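Local coordinates for LbpB B-lobe (Moraxella bovis, PDB 3UAQ), which probably binds host lactoferrin at the bacterial surface as a lipoprotein, consistent with a role in iron acquisition, at residues P53-S57 / E310-Y314; F120-I126 / Y154-D160. One frame throughout, in Å; residues are numbered along the deposited sequence.

Contact 1: residues P53-S57 / E310-Y314; sequences PVLGS and EGGFY
The carboxylate of Glu310 is gripped by several groups beside the backbone of Pro53 to Leu55. OE2 forms a salt bridge with Lys324 and OE1 another with Arg281; the hydroxyl of Tyr157 adds a probable hydrogen bond to OE2, modelled too short to be judged closely. These partners probably keep the group ionised despite its burial. What it offers to 53-57 is therefore largely contact rather than bonding. OE1 lies 3.2 Å from Pro53 O, two acceptors that are close but not hydrogen-bonded, and 3.8 Å from Val54 CA; OE2 comes within 4.2 Å of Leu55 CB. Two torsions deliver the carboxylate to this place. CG stands between the backbone N and the carbonyl carbon (chi1 83°), and a bend at chi2 (91°) then turns the acid end along the loop, leaving Glu310 CB 4.2 Å from Pro53 CD. Farther along, the CZ-OH end of the Tyr314 ring meets Gly56 O. Its CG sits beside the backbone N (chi1 -50°), and OH makes a weak hydrogen bond of 2.8 Å to Gly56 O; the position of that hydroxyl is uncertain, which limits what the bond can be asked to explain. The loop is thus met by the side chains at the two ends of 310-314, an acid and a phenol. The example illustrates how a chain without regular structure can lie against a strand through two side chains, with a single weak bond between them and the loop backbone. In the fold, 310-314 is bonded to strands 281-288 and 320-326 of the barrel, with Tyr314 also packing against Tyr157 of strand 146-159, while 53-57 leads into strand 57-60 of the neighbouring handle sheet.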
loop_
_atom_site.group_PDB
_atom_site.type_symbol
_atom_site.label_atom_id
_atom_site.label_comp_id
_atom_site.label_asym_id
_atom_site.label_seq_id
_atom_site.Cartn_x
_atom_site.Cartn_y
_atom_site.Cartn_z
ATOM N N PRO A 53 -8.262 22.722 18.091
ATOM C CA PRO A 53 -8.496 22.884 16.651
ATOM C C PRO A 53 -8.985 21.556 16.074
ATOM O O PRO A 53 -8.309 20.935 15.246
ATOM C CB PRO A 53 -7.107 23.251 16.113
ATOM C CG PRO A 53 -6.381 23.826 17.303
ATOM C CD PRO A 53 -6.874 23.037 18.472
ATOM N N VAL A 54 -10.187 21.160 16.490
ATOM C CA VAL A 54 -10.614 19.753 16.516
ATOM C C VAL A 54 -11.238 19.205 15.216
ATOM O O VAL A 54 -12.209 19.754 14.691
ATOM C CB VAL A 54 -11.543 19.497 17.730
ATOM C CG1 VAL A 54 -12.238 20.798 18.149
ATOM C CG2 VAL A 54 -12.551 18.395 17.433
ATOM N N LEU A 55 -10.667 18.106 14.721
ATOM C CA LEU A 55 -10.985 17.584 13.390
ATOM C C LEU A 55 -11.229 16.086 13.328
ATOM O O LEU A 55 -11.029 15.364 14.303
ATOM C CB LEU A 55 -9.838 17.885 12.432
ATOM C CG LEU A 55 -9.837 19.239 11.747
ATOM C CD1 LEU A 55 -11.244 19.815 11.771
ATOM C CD2 LEU A 55 -8.841 20.202 12.400
ATOM N N GLY A 56 -11.637 15.619 12.155
ATOM C CA GLY A 56 -11.553 14.206 11.855
ATOM C C GLY A 56 -10.157 13.984 11.305
ATOM O O GLY A 56 -9.588 12.894 11.411
ATOM N N SER A 57 -9.590 15.041 10.729
ATOM C CA SER A 57 -8.481 14.891 9.800
ATOM C C SER A 57 -8.096 16.198 9.123
ATOM O O SER A 57 -8.922 17.102 8.989
ATOM C CB SER A 57 -8.888 13.893 8.728
ATOM O OG SER A 57 -10.264 14.034 8.440
ATOM N N GLU A 310 -2.530 19.195 17.510
ATOM C CA GLU A 310 -3.864 18.668 17.788
ATOM C C GLU A 310 -3.981 17.240 17.280
ATOM O O GLU A 310 -3.224 16.822 16.411
ATOM C CB GLU A 310 -4.937 19.551 17.142
ATOM C CG GLU A 310 -5.192 19.239 15.678
ATOM C CD GLU A 310 -6.280 18.215 15.498
ATOM O OE1 GLU A 310 -7.176 18.146 16.368
ATOM O OE2 GLU A 310 -6.242 17.480 14.489
ATOM N N GLY A 311 -4.929 16.488 17.825
ATOM C CA GLY A 311 -5.126 15.118 17.390
ATOM C C GLY A 311 -6.231 14.413 18.151
ATOM O O GLY A 311 -6.980 15.037 18.913
ATOM N N GLY A 312 -6.346 13.109 17.930
ATOM C CA GLY A 312 -7.370 12.332 18.592
ATOM C C GLY A 312 -7.122 10.838 18.594
ATOM O O GLY A 312 -6.212 10.326 17.914
ATOM N N PHE A 313 -7.953 10.146 19.372
ATOM C CA PHE A 313 -7.946 8.692 19.452
ATOM C C PHE A 313 -9.077 8.126 18.609
ATOM O O PHE A 313 -10.236 8.526 18.750
ATOM C CB PHE A 313 -8.108 8.232 20.906
ATOM C CG PHE A 313 -7.060 8.781 21.831
ATOM C CD1 PHE A 313 -5.786 8.237 21.856
ATOM C CD2 PHE A 313 -7.345 9.846 22.670
ATOM C CE1 PHE A 313 -4.813 8.750 22.701
ATOM C CE2 PHE A 313 -6.376 10.360 23.518
ATOM C CZ PHE A 313 -5.110 9.812 23.531
ATOM N N TYR A 314 -8.734 7.207 17.720
ATOM C CA TYR A 314 -9.743 6.525 16.932
ATOM C C TYR A 314 -9.714 5.044 17.278
ATOM O O TYR A 314 -8.682 4.506 17.684
ATOM C CB TYR A 314 -9.511 6.752 15.440
ATOM C CG TYR A 314 -9.319 8.207 15.060
ATOM C CD1 TYR A 314 -10.371 8.964 14.557
ATOM C CD2 TYR A 314 -8.083 8.821 15.201
ATOM C CE1 TYR A 314 -10.195 10.296 14.204
ATOM C CE2 TYR A 314 -7.898 10.147 14.853
ATOM C CZ TYR A 314 -8.954 10.878 14.354
ATOM O OH TYR A 314 -8.760 12.196 14.010
#

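Contact 2: residues F120-I126 / Y154-D160; sequences FVKAGWI and YLYYYGD
Phe120-Ile126 and Tyr154-Asp160 run antiparallel, the axes of their strands 4.5 Å apart and 179° between their directions. Paired N-H and C=O groups join Lys122 with Tyr158, Gly124 with Tyr156 and Ile126 with Tyr154; one further bond, Asp160 N to Phe120 O at 3.0 Å, extends the pairing past the strand ends. The non-hydrogen-bonded pairs between them bring the CB atoms and short branches of paired residues together, as where Ala123 CB meets Tyr157 CB at 4.1 Å and Trp125 CB meets Leu155 CG at the same distance. This face looks onto barrel strands 320-326 and 332-340, with Val121 and Ala123 against Ala337. On the other face, Tyr156 leans across the strand boundary. With CG between its backbone N and carbonyl carbon (chi1 61°), it turns one face of its ring to Gly124, whose CA is 4.1 Å from the ring centroid and 20° off the normal, a CH-pi contact. Lys122 CB meets one edge of that ring, and Ile126 CG2 approaches obliquely, 4.1 Å from Tyr156 CE2. Ile126 also crosses Tyr154 beside helix 95-105. This cross-strand pairing of glycine with an aromatic ring is the one known as aromatic rescue of glycine. The chemistry thus implies two kinds of cohesion, backbone bonds between the strands and apolar or aromatic contact on their faces.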
loop_
_atom_site.group_PDB
_atom_site.type_symbol
_atom_site.label_atom_id
_atom_site.label_comp_id
_atom_site.label_asym_id
_atom_site.label_seq_id
_atom_site.Cartn_x
_atom_site.Cartn_y
_atom_site.Cartn_z
ATOM N N PHE A 120 -7.645 2.113 11.887
ATOM C CA PHE A 120 -8.657 3.160 11.848
ATOM C C PHE A 120 -8.023 4.423 11.302
ATOM O O PHE A 120 -8.709 5.332 10.834
ATOM C CB PHE A 120 -9.180 3.450 13.260
ATOM C CG PHE A 120 -9.819 2.267 13.938
ATOM C CD1 PHE A 120 -11.181 2.038 13.819
ATOM C CD2 PHE A 120 -9.061 1.392 14.702
ATOM C CE1 PHE A 120 -11.773 0.957 14.442
ATOM C CE2 PHE A 120 -9.646 0.308 15.327
ATOM C CZ PHE A 120 -11.005 0.089 15.198
ATOM N N VAL A 121 -6.696 4.460 11.348
ATOM C CA VAL A 121 -5.956 5.707 11.205
ATOM C C VAL A 121 -5.074 5.760 9.956
ATOM O O VAL A 121 -4.526 4.746 9.508
ATOM C CB VAL A 121 -5.102 5.963 12.462
ATOM C CG1 VAL A 121 -3.718 6.469 12.097
ATOM C CG2 VAL A 121 -5.807 6.922 13.398
ATOM N N LYS A 122 -4.948 6.962 9.404
ATOM C CA LYS A 122 -4.026 7.219 8.310
ATOM C C LYS A 122 -3.195 8.457 8.621
ATOM O O LYS A 122 -3.682 9.407 9.224
ATOM C CB LYS A 122 -4.797 7.427 7.010
ATOM C CG LYS A 122 -6.035 6.559 6.883
ATOM C CD LYS A 122 -6.360 6.261 5.431
ATOM C CE LYS A 122 -7.345 5.117 5.330
ATOM N NZ LYS A 122 -7.039 4.235 4.175
ATOM N N ALA A 123 -1.933 8.437 8.216
ATOM C CA ALA A 123 -1.092 9.623 8.286
ATOM C C ALA A 123 0.096 9.399 7.381
ATOM O O ALA A 123 0.733 8.343 7.432
ATOM C CB ALA A 123 -0.623 9.874 9.707
ATOM N N GLY A 124 0.391 10.382 6.540
ATOM C CA GLY A 124 1.532 10.258 5.652
ATOM C C GLY A 124 1.512 11.251 4.517
ATOM O O GLY A 124 1.136 12.410 4.696
ATOM N N TRP A 125 1.920 10.789 3.341
ATOM C CA TRP A 125 1.997 11.651 2.178
ATOM C C TRP A 125 1.521 10.944 0.922
ATOM O O TRP A 125 1.209 9.754 0.942
ATOM C CB TRP A 125 3.433 12.137 1.985
ATOM C CG TRP A 125 4.463 11.064 2.190
ATOM C CD1 TRP A 125 5.220 10.857 3.308
ATOM C CD2 TRP A 125 4.851 10.054 1.252
ATOM N NE1 TRP A 125 6.060 9.785 3.124
ATOM C CE2 TRP A 125 5.853 9.271 1.870
ATOM C CE3 TRP A 125 4.455 9.738 -0.050
ATOM C CZ2 TRP A 125 6.460 8.192 1.229
ATOM C CZ3 TRP A 125 5.059 8.668 -0.685
ATOM C CH2 TRP A 125 6.050 7.907 -0.044
ATOM N N ILE A 126 1.473 11.699 -0.170
ATOM C CA ILE A 126 1.154 11.149 -1.477
ATOM C C ILE A 126 1.530 12.187 -2.513
ATOM O O ILE A 126 1.133 13.343 -2.392
ATOM C CB ILE A 126 -0.343 10.823 -1.582
ATOM C CG1 ILE A 126 -0.737 10.504 -3.026
ATOM C CG2 ILE A 126 -1.169 11.978 -1.037
ATOM C CD1 ILE A 126 -2.126 9.909 -3.140
ATOM N N TYR A 154 0.972 16.007 -1.277
ATOM C CA TYR A 154 0.117 16.331 -0.150
ATOM C C TYR A 154 0.549 15.539 1.068
ATOM O O TYR A 154 0.954 14.373 0.944
ATOM C CB TYR A 154 -1.329 15.958 -0.470
ATOM C CG TYR A 154 -2.005 16.852 -1.482
ATOM C CD1 TYR A 154 -1.984 16.550 -2.836
ATOM C CD2 TYR A 154 -2.673 17.995 -1.079
ATOM C CE1 TYR A 154 -2.608 17.368 -3.760
ATOM C CE2 TYR A 154 -3.304 18.816 -1.992
ATOM C CZ TYR A 154 -3.270 18.501 -3.332
ATOM O OH TYR A 154 -3.902 19.332 -4.236
ATOM N N LEU A 155 0.462 16.174 2.238
ATOM C CA LEU A 155 0.613 15.466 3.507
ATOM C C LEU A 155 -0.730 15.418 4.223
ATOM O O LEU A 155 -1.476 16.397 4.229
ATOM C CB LEU A 155 1.666 16.126 4.398
ATOM C CG LEU A 155 2.990 15.369 4.524
ATOM C CD1 LEU A 155 4.015 15.936 3.568
ATOM C CD2 LEU A 155 3.507 15.435 5.942
ATOM N N TYR A 156 -1.045 14.280 4.825
ATOM C CA TYR A 156 -2.374 14.088 5.391
ATOM C C TYR A 156 -2.365 13.352 6.729
ATOM O O TYR A 156 -1.391 12.674 7.091
ATOM C CB TYR A 156 -3.245 13.315 4.400
ATOM C CG TYR A 156 -2.685 11.942 4.107
ATOM C CD1 TYR A 156 -2.984 10.865 4.924
ATOM C CD2 TYR A 156 -1.837 11.725 3.024
ATOM C CE1 TYR A 156 -2.468 9.605 4.670
ATOM C CE2 TYR A 156 -1.315 10.464 2.762
ATOM C CZ TYR A 156 -1.635 9.406 3.591
ATOM O OH TYR A 156 -1.124 8.147 3.344
ATOM N N TYR A 157 -3.467 13.500 7.456
ATOM C CA TYR A 157 -3.786 12.595 8.554
ATOM C C TYR A 157 -5.306 12.511 8.671
ATOM O O TYR A 157 -6.003 13.521 8.578
ATOM C CB TYR A 157 -3.144 13.050 9.873
ATOM C CG TYR A 157 -4.111 13.663 10.871
ATOM C CD1 TYR A 157 -4.963 12.867 11.637
ATOM C CD2 TYR A 157 -4.158 15.037 11.064
ATOM C CE1 TYR A 157 -5.848 13.429 12.555
ATOM C CE2 TYR A 157 -5.037 15.610 11.980
ATOM C CZ TYR A 157 -5.879 14.803 12.723
ATOM O OH TYR A 157 -6.754 15.370 13.631
ATOM N N TYR A 158 -5.815 11.301 8.864
ATOM C CA TYR A 158 -7.247 11.079 8.946
ATOM C C TYR A 158 -7.557 9.945 9.908
ATOM O O TYR A 158 -6.693 9.121 10.215
ATOM C CB TYR A 158 -7.811 10.764 7.558
ATOM C CG TYR A 158 -9.258 10.323 7.551
ATOM C CD1 TYR A 158 -10.272 11.197 7.907
ATOM C CD2 TYR A 158 -9.610 9.032 7.182
ATOM C CE1 TYR A 158 -11.600 10.801 7.903
ATOM C CE2 TYR A 158 -10.935 8.625 7.172
ATOM C CZ TYR A 158 -11.927 9.517 7.535
ATOM O OH TYR A 158 -13.249 9.133 7.530
ATOM N N GLY A 159 -8.795 9.914 10.388
ATOM C CA GLY A 159 -9.234 8.865 11.285
ATOM C C GLY A 159 -10.693 8.514 11.073
ATOM O O GLY A 159 -11.530 9.396 10.883
ATOM N N ASP A 160 -10.994 7.220 11.094
ATOM C CA ASP A 160 -12.374 6.749 11.039
ATOM C C ASP A 160 -12.784 6.203 12.398
ATOM O O ASP A 160 -11.975 5.582 13.090
ATOM C CB ASP A 160 -12.540 5.674 9.963
ATOM C CG ASP A 160 -13.089 6.235 8.666
ATOM O OD1 ASP A 160 -14.017 7.075 8.731
ATOM O OD2 ASP A 160 -12.590 5.840 7.588
#

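Overall arrangement
From its first modelled residues the chain enters at 53-57 and, much later, strand 305-314 returns beside it, so contact 1 closes a loop of 252 intervening residues. Contact 2 closes a far shorter one, with 27 residues between its segments, and is nested inside the first without crossing it. Their centres are about 11 Å apart and they touch where Tyr157 and Gly159 of contact 2 meet Glu310 and Tyr314 of contact 1. The long loop ties the first modelled part of the handle region to the barrel; the short one joins two strands within the handle sheet. Together they mark the seam between these two parts of the N-lobe.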